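Local coordinates for putative uncharacterized protein (Mycobacterium avium, PDB 2Z6V), which is a putative sulfotransferase, STF9, that probably transfers a sulfuryl group to an acceptor substrate, at residues H333-H337 and F406-E411. Sequence-based numbering, arbitrary orientation.
Sequences HMYYH and FDIELE
Between H333-H337, where a strand passes into a helix, and F406-E411, end-to-end directions differ by 18°, and the Y335 and I408 CA atoms lie 7.0 Å apart; F406-E411 is a loop, not a strand, and the approach is made largely by side chains. The H337 ring lies between CB of E409, across the contact and 3.6 Å from the ring centroid in a CH-pi contact, and CB of Y335, its neighbour in the same segment. The E409 chain, extended from a CG that points opposite its amide nitrogen, lays its carboxylate alongside this imidazole, planes 14° apart, where R341 takes OE2 in a salt bridge. At the imidazole edge, a water lies 3.1 Å from H337 NE2 and donates to OD2 of D407, joining the two side chains. The Y335 ring presents its edge to I408, CE1 to CG1 3.9 Å. The F406 and H333 rings meet obliquely, planes at 56°. E411 approaches the Y336 ring edge through OE2, its OE1 salt-bridged to R273, which also makes a cation-pi contact with Y336. The loop after helix 392-405 thus packs against the end of strand 331-335, outermost in a parallel sheet of order 2-3-1-4-5, consistent with the P-loop-like alpha/beta fold of sulfotransferases; H272 of adjacent strand 267-272 meets the H333, Y335 and F406 rings.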
# COMPACT_ATOMS: atom_id res chain seq x y z
N HIS A 333 -13.11 10.90 9.35
CA HIS A 333 -13.29 9.50 9.68
C HIS A 333 -14.25 8.76 8.78
O HIS A 333 -15.45 9.03 8.75
CB HIS A 333 -13.69 9.36 11.15
CG HIS A 333 -12.63 9.85 12.08
ND1 HIS A 333 -12.78 10.98 12.86
CD2 HIS A 333 -11.36 9.43 12.28
CE1 HIS A 333 -11.65 11.23 13.50
NE2 HIS A 333 -10.77 10.30 13.16
N MET A 334 -13.69 7.83 8.04
CA MET A 334 -14.45 7.02 7.11
C MET A 334 -14.68 5.64 7.72
O MET A 334 -13.74 4.87 7.92
CB MET A 334 -13.68 6.93 5.80
CG MET A 334 -14.37 6.15 4.73
SD MET A 334 -13.31 6.16 3.29
CE MET A 334 -12.07 4.92 3.77
N TYR A 335 -15.93 5.34 8.01
CA TYR A 335 -16.31 4.07 8.61
C TYR A 335 -16.75 3.07 7.55
O TYR A 335 -17.49 3.42 6.63
CB TYR A 335 -17.43 4.27 9.62
CG TYR A 335 -17.03 5.11 10.82
CD1 TYR A 335 -16.46 4.52 11.95
CD2 TYR A 335 -17.18 6.50 10.81
CE1 TYR A 335 -16.06 5.29 13.05
CE2 TYR A 335 -16.78 7.28 11.89
CZ TYR A 335 -16.23 6.67 13.01
OH TYR A 335 -15.85 7.44 14.09
N TYR A 336 -16.30 1.83 7.70
CA TYR A 336 -16.67 0.77 6.78
C TYR A 336 -18.19 0.64 6.67
O TYR A 336 -18.74 0.54 5.57
CB TYR A 336 -16.08 -0.56 7.26
CG TYR A 336 -16.51 -1.74 6.44
CD1 TYR A 336 -16.13 -1.87 5.11
CD2 TYR A 336 -17.30 -2.75 7.00
CE1 TYR A 336 -16.53 -2.96 4.34
CE2 TYR A 336 -17.71 -3.84 6.24
CZ TYR A 336 -17.32 -3.94 4.91
OH TYR A 336 -17.70 -5.03 4.16
N HIS A 337 -18.86 0.65 7.82
CA HIS A 337 -20.30 0.51 7.82
C HIS A 337 -21.02 1.65 7.10
O HIS A 337 -22.09 1.45 6.55
CB HIS A 337 -20.84 0.35 9.25
CG HIS A 337 -20.62 1.53 10.14
ND1 HIS A 337 -19.55 1.62 11.00
CD2 HIS A 337 -21.36 2.65 10.34
CE1 HIS A 337 -19.64 2.74 11.70
NE2 HIS A 337 -20.73 3.38 11.32
N PHE A 406 -13.52 5.92 18.84
CA PHE A 406 -14.23 5.90 17.57
C PHE A 406 -15.44 4.98 17.61
O PHE A 406 -15.35 3.83 18.04
CB PHE A 406 -13.28 5.46 16.45
CG PHE A 406 -12.15 6.41 16.21
CD1 PHE A 406 -12.39 7.70 15.75
CD2 PHE A 406 -10.83 6.02 16.46
CE1 PHE A 406 -11.34 8.59 15.54
CE2 PHE A 406 -9.77 6.91 16.25
CZ PHE A 406 -10.03 8.19 15.78
N ASP A 407 -16.58 5.48 17.15
CA ASP A 407 -17.83 4.74 17.15
C ASP A 407 -17.91 3.76 15.98
O ASP A 407 -18.54 4.05 14.96
CB ASP A 407 -19.00 5.72 17.11
CG ASP A 407 -20.35 5.03 17.12
OD1 ASP A 407 -20.58 4.18 18.01
OD2 ASP A 407 -21.17 5.35 16.23
N ILE A 408 -17.29 2.60 16.15
CA ILE A 408 -17.26 1.58 15.10
C ILE A 408 -18.31 0.49 15.27
O ILE A 408 -18.41 -0.13 16.33
CB ILE A 408 -15.88 0.92 15.01
CG1 ILE A 408 -14.82 1.97 14.67
CG2 ILE A 408 -15.91 -0.20 13.96
CD1 ILE A 408 -13.42 1.43 14.59
N GLU A 409 -19.08 0.27 14.21
CA GLU A 409 -20.13 -0.74 14.20
C GLU A 409 -19.51 -2.12 13.98
O GLU A 409 -19.01 -2.43 12.90
CB GLU A 409 -21.11 -0.41 13.08
CG GLU A 409 -22.42 -1.17 13.11
CD GLU A 409 -23.49 -0.48 12.28
OE1 GLU A 409 -23.77 0.71 12.54
OE2 GLU A 409 -24.04 -1.12 11.35
N LEU A 410 -19.52 -2.96 15.01
CA LEU A 410 -18.93 -4.28 14.92
C LEU A 410 -19.72 -5.28 14.07
O LEU A 410 -20.94 -5.17 13.92
CB LEU A 410 -18.71 -4.85 16.32
CG LEU A 410 -17.80 -4.02 17.22
CD1 LEU A 410 -17.63 -4.73 18.55
CD2 LEU A 410 -16.44 -3.81 16.54
N GLU A 411 -19.00 -6.25 13.52
CA GLU A 411 -19.58 -7.30 12.67
C GLU A 411 -19.37 -8.66 13.34
O GLU A 411 -19.25 -9.68 12.66
CB GLU A 411 -18.88 -7.30 11.31
CG GLU A 411 -18.80 -5.96 10.62
CD GLU A 411 -17.78 -5.94 9.49
OE1 GLU A 411 -16.56 -5.97 9.79
OE2 GLU A 411 -18.18 -5.90 8.31
O HOH W 1 -21.01 5.95 13.05